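Local atomic coordinates of NEDD8-conjugating enzyme UBC12 (Saccharomyces cerevisiae, PDB entry 3O2U), a protein that accepts the ubiquitin-like protein Rub1 (NEDD8) from its E1 enzyme as a thioester and catalyses its covalent attachment to other proteins, chiefly the cullin Cdc53. Residues M3-L6 with R7-K11; S57-R60 with S61-P64; E123-S126 with P127-L131; E168-R171 with L172-G176. All coordinates share one frame; numbering follows the deposited sequence.

Contact 1: M3-L6 with R7-K11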
loop_
_atom_site.group_PDB
_atom_site.type_symbol
_atom_site.label_atom_id
_atom_site.label_comp_id
_atom_site.label_asym_id
_atom_site.label_seq_id
_atom_site.Cartn_x
_atom_site.Cartn_y
_atom_site.Cartn_z
ATOM N N MET A 3 35.048 2.232 17.025
ATOM C CA MET A 3 34.833 3.230 18.061
ATOM C C MET A 3 34.455 4.553 17.414
ATOM O O MET A 3 33.670 5.326 17.962
ATOM C CB MET A 3 36.078 3.381 18.933
ATOM C CG MET A 3 36.557 2.063 19.522
ATOM S SD MET A 3 35.261 1.166 20.415
ATOM C CE MET A 3 34.891 2.303 21.734
ATOM N N LEU A 4 34.995 4.805 16.226
ATOM C CA LEU A 4 34.695 6.050 15.538
ATOM C C LEU A 4 33.232 6.090 15.114
ATOM O O LEU A 4 32.535 7.077 15.367
ATOM C CB LEU A 4 35.618 6.258 14.336
ATOM C CG LEU A 4 35.327 7.562 13.588
ATOM C CD1 LEU A 4 35.597 8.771 14.493
ATOM C CD2 LEU A 4 36.131 7.645 12.285
ATOM N N LYS A 5 32.757 5.012 14.490
ATOM C CA LYS A 5 31.365 4.958 14.053
ATOM C C LYS A 5 30.466 5.123 15.256
ATOM O O LYS A 5 29.481 5.873 15.230
ATOM C CB LYS A 5 31.039 3.642 13.345
ATOM C CG LYS A 5 29.569 3.514 12.991
ATOM C CD LYS A 5 29.190 2.096 12.585
ATOM C CE LYS A 5 27.678 1.987 12.391
ATOM N NZ LYS A 5 27.231 0.606 12.026
ATOM N N LEU A 6 30.815 4.416 16.324
ATOM C CA LEU A 6 30.107 4.558 17.579
ATOM C C LEU A 6 29.969 6.036 17.940
ATOM O O LEU A 6 28.860 6.532 18.111
ATOM C CB LEU A 6 30.847 3.808 18.686
ATOM C CG LEU A 6 30.044 3.197 19.825
ATOM C CD1 LEU A 6 28.814 2.505 19.287
ATOM C CD2 LEU A 6 30.933 2.227 20.592
ATOM N N ARG A 7 31.095 6.739 18.048
ATOM C CA ARG A 7 31.079 8.149 18.422
ATOM C C ARG A 7 30.263 8.985 17.438
ATOM O O ARG A 7 29.596 9.947 17.824
ATOM C CB ARG A 7 32.509 8.707 18.505
ATOM C CG ARG A 7 33.390 8.020 19.550
ATOM C CD ARG A 7 34.685 8.799 19.852
ATOM N NE ARG A 7 35.626 8.784 18.732
ATOM C CZ ARG A 7 36.503 7.809 18.502
ATOM N NH1 ARG A 7 36.556 6.765 19.321
ATOM N NH2 ARG A 7 37.325 7.876 17.455
ATOM N N GLN A 8 30.323 8.625 16.158
ATOM C CA GLN A 8 29.603 9.377 15.132
ATOM C C GLN A 8 28.091 9.199 15.284
ATOM O O GLN A 8 27.345 10.175 15.266
ATOM C CB GLN A 8 30.102 9.016 13.721
ATOM C CG GLN A 8 31.499 9.568 13.439
ATOM C CD GLN A 8 32.072 9.172 12.080
ATOM O OE1 GLN A 8 31.697 8.156 11.496
ATOM N NE2 GLN A 8 33.013 9.973 11.588
ATOM N N LEU A 9 27.639 7.960 15.467
ATOM C CA LEU A 9 26.230 7.711 15.751
ATOM C C LEU A 9 25.727 8.508 16.956
ATOM O O LEU A 9 24.626 9.058 16.943
ATOM C CB LEU A 9 25.984 6.231 16.005
ATOM C CG LEU A 9 26.310 5.247 14.887
ATOM C CD1 LEU A 9 25.730 3.873 15.234
ATOM C CD2 LEU A 9 25.797 5.754 13.548
ATOM N N GLN A 10 26.535 8.570 18.004
ATOM C CA GLN A 10 26.092 9.212 19.233
ATOM C C GLN A 10 26.000 10.727 19.067
ATOM O O GLN A 10 25.081 11.361 19.593
ATOM C CB GLN A 10 26.992 8.792 20.402
ATOM C CG GLN A 10 27.036 7.260 20.544
ATOM C CD GLN A 10 27.997 6.778 21.610
ATOM O OE1 GLN A 10 28.937 7.481 21.969
ATOM N NE2 GLN A 10 27.770 5.567 22.114
ATOM N N LYS A 11 26.923 11.311 18.309
ATOM C CA LYS A 11 26.807 12.734 17.979
ATOM C C LYS A 11 25.553 12.975 17.128
ATOM O O LYS A 11 24.862 13.983 17.293
ATOM C CB LYS A 11 28.065 13.238 17.255
ATOM C CG LYS A 11 28.023 14.715 16.844
ATOM C CD LYS A 11 27.524 15.627 17.976
ATOM C CE LYS A 11 28.660 16.277 18.765
ATOM N NZ LYS A 11 29.289 17.413 18.022
#

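Contact 2: S57-R60 with S61-P64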
loop_
_atom_site.group_PDB
_atom_site.type_symbol
_atom_site.label_atom_id
_atom_site.label_comp_id
_atom_site.label_asym_id
_atom_site.label_seq_id
_atom_site.Cartn_x
_atom_site.Cartn_y
_atom_site.Cartn_z
ATOM N N SER A 57 5.569 15.201 10.840
ATOM C CA SER A 57 6.006 15.112 12.237
ATOM C C SER A 57 7.529 14.994 12.328
ATOM O O SER A 57 8.175 14.499 11.402
ATOM C CB SER A 57 5.321 13.946 12.958
ATOM O OG SER A 57 5.899 12.704 12.595
ATOM N N ALA A 58 8.105 15.472 13.426
ATOM C CA ALA A 58 9.543 15.347 13.641
ATOM C C ALA A 58 9.792 14.125 14.505
ATOM O O ALA A 58 10.935 13.788 14.819
ATOM C CB ALA A 58 10.106 16.597 14.308
ATOM N N ASP A 59 8.703 13.464 14.883
ATOM C CA ASP A 59 8.773 12.273 15.712
ATOM C C ASP A 59 9.232 11.073 14.890
ATOM O O ASP A 59 8.452 10.470 14.158
ATOM C CB ASP A 59 7.418 11.994 16.366
ATOM C CG ASP A 59 7.477 10.859 17.370
ATOM O OD1 ASP A 59 8.559 10.254 17.534
ATOM O OD2 ASP A 59 6.439 10.571 18.000
ATOM N N ARG A 60 10.509 10.737 15.029
ATOM C CA ARG A 60 11.112 9.597 14.350
ATOM C C ARG A 60 10.305 8.304 14.531
ATOM O O ARG A 60 10.174 7.498 13.602
ATOM C CB ARG A 60 12.527 9.413 14.896
ATOM C CG ARG A 60 13.360 8.340 14.241
ATOM C CD ARG A 60 14.760 8.402 14.824
ATOM N NE ARG A 60 15.677 7.466 14.192
ATOM C CZ ARG A 60 16.113 7.580 12.944
ATOM N NH1 ARG A 60 15.704 8.582 12.176
ATOM N NH2 ARG A 60 16.957 6.681 12.464
ATOM N N SER A 61 9.759 8.124 15.730
ATOM C CA SER A 61 9.047 6.903 16.107
ATOM C C SER A 61 7.647 6.767 15.496
ATOM O O SER A 61 7.070 5.678 15.496
ATOM C CB SER A 61 8.947 6.810 17.635
ATOM O OG SER A 61 8.252 7.928 18.160
ATOM N N GLN A 62 7.099 7.869 14.996
ATOM C CA GLN A 62 5.793 7.838 14.349
ATOM C C GLN A 62 5.960 7.764 12.829
ATOM O O GLN A 62 6.058 8.788 12.165
ATOM C CB GLN A 62 4.988 9.082 14.731
ATOM C CG GLN A 62 3.493 8.985 14.434
ATOM C CD GLN A 62 2.703 8.327 15.557
ATOM O OE1 GLN A 62 2.848 8.686 16.729
ATOM N NE2 GLN A 62 1.852 7.364 15.201
ATOM N N SER A 63 6.001 6.555 12.283
ATOM C CA SER A 63 6.180 6.395 10.847
ATOM C C SER A 63 4.989 6.991 10.089
ATOM O O SER A 63 3.850 6.850 10.519
ATOM C CB SER A 63 6.365 4.918 10.509
ATOM O OG SER A 63 5.319 4.146 11.087
ATOM N N PRO A 64 5.258 7.710 8.986
ATOM C CA PRO A 64 4.135 8.220 8.198
ATOM C C PRO A 64 3.284 7.048 7.731
ATOM O O PRO A 64 3.808 5.957 7.461
ATOM C CB PRO A 64 4.821 8.902 7.007
ATOM C CG PRO A 64 6.213 9.251 7.522
ATOM C CD PRO A 64 6.563 8.098 8.415
#

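Contact 3: E123-S126 with P127-L131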
loop_
_atom_site.group_PDB
_atom_site.type_symbol
_atom_site.label_atom_id
_atom_site.label_comp_id
_atom_site.label_asym_id
_atom_site.label_seq_id
_atom_site.Cartn_x
_atom_site.Cartn_y
_atom_site.Cartn_z
ATOM N N GLU A 123 10.754 -6.555 -6.672
ATOM C CA GLU A 123 11.786 -6.787 -7.679
ATOM C C GLU A 123 11.901 -5.633 -8.670
ATOM O O GLU A 123 12.980 -5.361 -9.175
ATOM C CB GLU A 123 11.618 -8.119 -8.410
ATOM C CG GLU A 123 10.568 -8.129 -9.488
ATOM C CD GLU A 123 9.287 -8.733 -8.994
ATOM O OE1 GLU A 123 9.039 -8.651 -7.772
ATOM O OE2 GLU A 123 8.539 -9.305 -9.815
ATOM N N ASP A 124 10.801 -4.939 -8.929
ATOM C CA ASP A 124 10.844 -3.832 -9.882
ATOM C C ASP A 124 10.793 -2.464 -9.209
ATOM O O ASP A 124 10.529 -1.466 -9.861
ATOM C CB ASP A 124 9.719 -3.950 -10.916
ATOM C CG ASP A 124 9.808 -5.231 -11.725
ATOM O OD1 ASP A 124 10.931 -5.628 -12.096
ATOM O OD2 ASP A 124 8.751 -5.824 -11.995
ATOM N N TRP A 125 11.054 -2.408 -7.911
ATOM C CA TRP A 125 11.084 -1.111 -7.241
ATOM C C TRP A 125 12.322 -0.302 -7.650
ATOM O O TRP A 125 13.409 -0.848 -7.790
ATOM C CB TRP A 125 11.050 -1.279 -5.726
ATOM C CG TRP A 125 11.268 0.012 -5.039
ATOM C CD1 TRP A 125 12.396 0.415 -4.378
ATOM C CD2 TRP A 125 10.348 1.097 -4.966
ATOM N NE1 TRP A 125 12.219 1.682 -3.880
ATOM C CE2 TRP A 125 10.966 2.121 -4.229
ATOM C CE3 TRP A 125 9.047 1.298 -5.442
ATOM C CZ2 TRP A 125 10.337 3.333 -3.969
ATOM C CZ3 TRP A 125 8.424 2.506 -5.183
ATOM C CH2 TRP A 125 9.070 3.506 -4.454
ATOM N N SER A 126 12.142 0.994 -7.861
ATOM C CA SER A 126 13.249 1.925 -8.080
ATOM C C SER A 126 12.941 3.196 -7.293
ATOM O O SER A 126 11.769 3.576 -7.173
ATOM C CB SER A 126 13.386 2.259 -9.565
ATOM O OG SER A 126 13.908 3.560 -9.759
ATOM N N PRO A 127 13.985 3.853 -6.749
ATOM C CA PRO A 127 13.752 5.082 -5.982
ATOM C C PRO A 127 13.270 6.210 -6.870
ATOM O O PRO A 127 12.897 7.273 -6.357
ATOM C CB PRO A 127 15.134 5.404 -5.390
ATOM C CG PRO A 127 15.832 4.101 -5.328
ATOM C CD PRO A 127 15.370 3.366 -6.588
ATOM N N ALA A 128 13.280 5.984 -8.185
ATOM C CA ALA A 128 12.758 6.965 -9.123
ATOM C C ALA A 128 11.250 6.771 -9.360
ATOM O O ALA A 128 10.627 7.576 -10.046
ATOM C CB ALA A 128 13.522 6.904 -10.452
ATOM N N LEU A 129 10.686 5.698 -8.805
ATOM C CA LEU A 129 9.238 5.486 -8.789
ATOM C C LEU A 129 8.686 6.261 -7.595
ATOM O O LEU A 129 9.447 6.668 -6.716
ATOM C CB LEU A 129 8.888 3.994 -8.661
ATOM C CG LEU A 129 9.214 3.111 -9.876
ATOM C CD1 LEU A 129 8.722 1.663 -9.710
ATOM C CD2 LEU A 129 8.645 3.712 -11.140
ATOM N N ASP A 130 7.377 6.487 -7.572
ATOM C CA ASP A 130 6.794 7.354 -6.551
ATOM C C ASP A 130 5.452 6.838 -6.061
ATOM O O ASP A 130 4.971 5.791 -6.507
ATOM C CB ASP A 130 6.655 8.788 -7.083
ATOM C CG ASP A 130 5.750 8.877 -8.309
ATOM O OD1 ASP A 130 5.216 7.838 -8.760
ATOM O OD2 ASP A 130 5.577 9.992 -8.838
ATOM N N LEU A 131 4.853 7.582 -5.134
ATOM C CA LEU A 131 3.601 7.172 -4.540
ATOM C C LEU A 131 2.543 7.037 -5.637
ATOM O O LEU A 131 1.724 6.122 -5.607
ATOM C CB LEU A 131 3.174 8.180 -3.465
ATOM C CG LEU A 131 1.822 7.939 -2.802
ATOM C CD1 LEU A 131 1.764 6.555 -2.148
ATOM C CD2 LEU A 131 1.514 9.050 -1.772
#

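Contact 4: E168-R171 with L172-G176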
loop_
_atom_site.group_PDB
_atom_site.type_symbol
_atom_site.label_atom_id
_atom_site.label_comp_id
_atom_site.label_asym_id
_atom_site.label_seq_id
_atom_site.Cartn_x
_atom_site.Cartn_y
_atom_site.Cartn_z
ATOM N N GLU A 168 -18.659 -14.057 -11.080
ATOM C CA GLU A 168 -19.697 -14.363 -10.106
ATOM C C GLU A 168 -19.112 -14.676 -8.734
ATOM O O GLU A 168 -19.726 -14.366 -7.713
ATOM C CB GLU A 168 -20.586 -15.504 -10.599
ATOM C CG GLU A 168 -21.508 -15.105 -11.747
ATOM C CD GLU A 168 -22.397 -16.255 -12.201
ATOM O OE1 GLU A 168 -22.163 -17.400 -11.749
ATOM O OE2 GLU A 168 -23.324 -16.014 -13.007
ATOM N N ALA A 169 -17.927 -15.283 -8.716
ATOM C CA ALA A 169 -17.226 -15.544 -7.464
ATOM C C ALA A 169 -16.822 -14.236 -6.781
ATOM O O ALA A 169 -16.864 -14.127 -5.553
ATOM C CB ALA A 169 -16.012 -16.389 -7.716
ATOM N N VAL A 170 -16.420 -13.255 -7.587
ATOM C CA VAL A 170 -16.011 -11.957 -7.069
ATOM C C VAL A 170 -17.223 -11.204 -6.534
ATOM O O VAL A 170 -17.179 -10.624 -5.446
ATOM C CB VAL A 170 -15.278 -11.129 -8.150
ATOM C CG1 VAL A 170 -15.124 -9.694 -7.696
ATOM C CG2 VAL A 170 -13.919 -11.742 -8.438
ATOM N N ARG A 171 -18.321 -11.251 -7.285
ATOM C CA ARG A 171 -19.563 -10.630 -6.848
ATOM C C ARG A 171 -20.066 -11.223 -5.530
ATOM O O ARG A 171 -20.528 -10.484 -4.663
ATOM C CB ARG A 171 -20.651 -10.727 -7.933
ATOM C CG ARG A 171 -20.331 -9.955 -9.227
ATOM C CD ARG A 171 -21.581 -9.755 -10.120
ATOM N NE ARG A 171 -21.792 -10.836 -11.093
ATOM C CZ ARG A 171 -21.772 -10.677 -12.417
ATOM N NH1 ARG A 171 -21.559 -9.480 -12.952
ATOM N NH2 ARG A 171 -21.973 -11.719 -13.211
ATOM N N LEU A 172 -19.978 -12.544 -5.379
ATOM C CA LEU A 172 -20.386 -13.191 -4.130
ATOM C C LEU A 172 -19.498 -12.765 -2.955
ATOM O O LEU A 172 -19.988 -12.395 -1.891
ATOM C CB LEU A 172 -20.308 -14.712 -4.262
ATOM C CG LEU A 172 -20.364 -15.548 -2.974
ATOM C CD1 LEU A 172 -21.711 -15.407 -2.293
ATOM C CD2 LEU A 172 -20.093 -17.023 -3.285
ATOM N N THR A 173 -18.187 -12.871 -3.138
ATOM C CA THR A 173 -17.244 -12.562 -2.060
ATOM C C THR A 173 -17.280 -11.089 -1.630
ATOM O O THR A 173 -17.185 -10.794 -0.439
ATOM C CB THR A 173 -15.824 -12.986 -2.441
ATOM O OG1 THR A 173 -15.446 -12.368 -3.678
ATOM C CG2 THR A 173 -15.772 -14.495 -2.618
ATOM N N MET A 174 -17.420 -10.183 -2.602
ATOM C CA MET A 174 -17.534 -8.745 -2.331
ATOM C C MET A 174 -18.794 -8.406 -1.552
ATOM O O MET A 174 -18.847 -7.370 -0.901
ATOM C CB MET A 174 -17.516 -7.898 -3.619
ATOM C CG MET A 174 -16.197 -7.900 -4.387
ATOM S SD MET A 174 -15.968 -6.433 -5.417
ATOM C CE MET A 174 -17.549 -6.286 -6.224
ATOM N N SER A 175 -19.804 -9.275 -1.629
ATOM C CA SER A 175 -21.037 -9.098 -0.868
ATOM C C SER A 175 -20.962 -9.817 0.474
ATOM O O SER A 175 -21.979 -9.974 1.158
ATOM C CB SER A 175 -22.240 -9.646 -1.644
ATOM O OG SER A 175 -22.520 -8.864 -2.785
ATOM N N GLY A 176 -19.770 -10.279 0.835
ATOM C CA GLY A 176 -19.582 -10.948 2.106
ATOM C C GLY A 176 -19.765 -12.455 2.084
ATOM O O GLY A 176 -19.814 -13.086 3.139
#

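Contact 1: M3-L6 with R7-K11
Arg7 sets CG beside its own backbone N, chi1 -61°, and then bends at chi3, -69°, which folds the guanidinium back over Met3 and Leu4. These residues form the first turns of the N-terminal alpha helix 3-21. Met3 O and Leu4 CA lie under one face of the guanidinium, near its margin. NH1 of Arg7 comes 3.4 Å from CB of Met3, while NH2 of Arg7 is 3.5 Å from CD1 of Leu4. The Leu4 and Arg7 side chains run nearly perpendicular. These are van der Waals contacts. Backbone bonds of the i to i+4 kind hold the turn. Arg7 N to Met3 O is 2.9 Å, and Gln8, Leu9 and Gln10 repeat the pattern with Leu4, Lys5 and Leu6. Near the start of the helix, Ser2 OG is hydrogen-bonded to Lys5 N. Side chains four residues apart also touch along the surface. The extended Lys5 chain brings CE to 3.9 Å from CD1 of Leu9. The amide of Gln8 lies against the branch of Leu4, with NE2 of Gln8 3.9 Å from CG of Leu4.

Contact 2: S57-R60 with S61-P64
A type I beta turn from Asp59 to Gln62 forms this contact, in the loop between strands 47-51 and 65-70. Its closing bond runs from Gln62 N to Asp59 O, 3.0 Å. The donor stands above the carbonyl plane, 56° out of it. The Asp59 side chain adds a second hold on the turn. With CG turned away from the backbone N, chi1 -173°, the carboxylate reaches forward to Ser61. Ser61 N bonds to Asp59 OD1 at 3.0 Å, approaching from above the carboxylate plane. The hydroxyl of Ser61 appears to share this oxygen, but the 2.4 Å between Ser61 OG and Asp59 OD1 is very short and makes the detail doubtful. The amide bond alone makes an Asx turn laid over the beta turn, since Asp59 OD1 takes the N-H two residues on. In the ubiquitin-conjugating fold, the loop joins the first two strands of the antiparallel sheet. Arg31 of helix 29-39 ties the loop down: NH1 bonds to the backbone O of both Ser57 and Asp59. Gln62 lies across Asp59 with its amide plane 80° from the carboxylate. Contact there is made by the aliphatic part of Gln62, whose CB is 3.9 Å from OD2 of Asp59. Ser57 faces the far end of the turn, with OG 3.9 Å from Gln62 O.

Contact 3: E123-S126 with P127-L131
Trp125 lays its indole beside Leu129 and Pro127. CZ3 of Trp125 meets CB of Leu129 at 3.8 Å, an apolar contact in which the two side chains run past one another, pointing opposite ways. Pro127 N lies 4.0 Å from NE1 of Trp125. The indole N-H itself is used elsewhere, in a hydrogen bond to Pro93 O. Leu129 reaches back toward 123-126, its CD1 3.6 Å from Asp124 O. A type I beta turn from Ser126 to Leu129 brings these groups together. Its closing bond, Leu129 N to Ser126 O, is 2.9 Å, with the donor above the carbonyl plane. The hydroxyl of Ser126 adds an ST turn within the beta turn. OG sits beside the carbonyl carbon, chi1 150°, and accepts Ala128 N at 3.0 Å, with an N-H...O angle of 159°. Without the hydroxyl, as with an alanine here, the Ala128 N-H would probably lose this acceptor and the start of the turn would be less firmly held. Asp130 follows at the N-cap of helix 131-143, and Arg33 of helix 29-39 bonds to the carbonyls of Pro127 and Leu129. The loop follows the predicted thioester cysteine, Cys117. Asp124 OD2 bonds to Asn119 ND2, and the Asp124 side chain is about 10 Å from that of Cys117. Ser126 thus accepts two backbone N-H groups, Ala128 on OG and Leu129 on O, so one residue meets the polar needs of both.

Contact 4: E168-R171 with L172-G176
Val170 and Met174 meet one helical turn apart, their side chains crossing at a slant. CG1 of Val170 touches CG of Met174 at 3.9 Å, and SD of Met174 lies slightly farther from the same methyl. With CG anti to its carbonyl carbon, chi1 -67°, Met174 starts its chain over Val170 O. Both residues are buried, and Val170 also packs on Tyr77. Thr173 points its hydroxyl back at the preceding turn. OG1 lies between the backbone N and the carbonyl carbon, chi1 56°. From there Thr173 OG1 is 2.9 Å from Ala169 O and 3.0 Å from Val170 O. Its single proton can serve either carbonyl, and the choice is not settled. The methyl CG2 of Thr173 also comes close to Ala169 O. Both Ala169 and Thr173 pack against Phe106 and Ile179, so this side of the helix faces the protein interior. Ser175 uses its hydroxyl in a similar backward bond, OG to Arg171 O, 3.2 Å. Its backbone N makes only a weak bond to that carbonyl. Stronger backbone bonds precede it: Leu172 N to Glu168 O, Thr173 N to Ala169 O and Met174 N to Val170 O. At Gly176 the chain takes a positive phi of 91°, where a beta carbon would run into the carbonyl O of Ser175. Gly176 N bonds to Thr173 O at 2.9 Å, and Gly177 N reaches Leu172 O. These two bonds, with Gly176 as the C-prime residue, make a Schellman motif that ends helix 163-174.

Overall arrangement
The four contacts come in series along the chain, and none touches another. Contact 1 lies on the N-terminal helix 3-21, with its centre 35 Å from that of the chain. Contacts 2, 3 and 4 belong to the ubiquitin-conjugating core. Contact 2 is in the loop between strands 47-51 and 65-70. Contact 3 leads into helix 131-143, and contact 4 ends helix 163-174. Contacts 2 and 3 have centres 22 Å apart, and both are tied to helix 29-39 through arginines. Contacts 1 and 4 are 57 Å apart between centres, on opposite sides of the chain's centre. Only contact 3 lies near the predicted thioester cysteine, Cys117; the other three lie away from it.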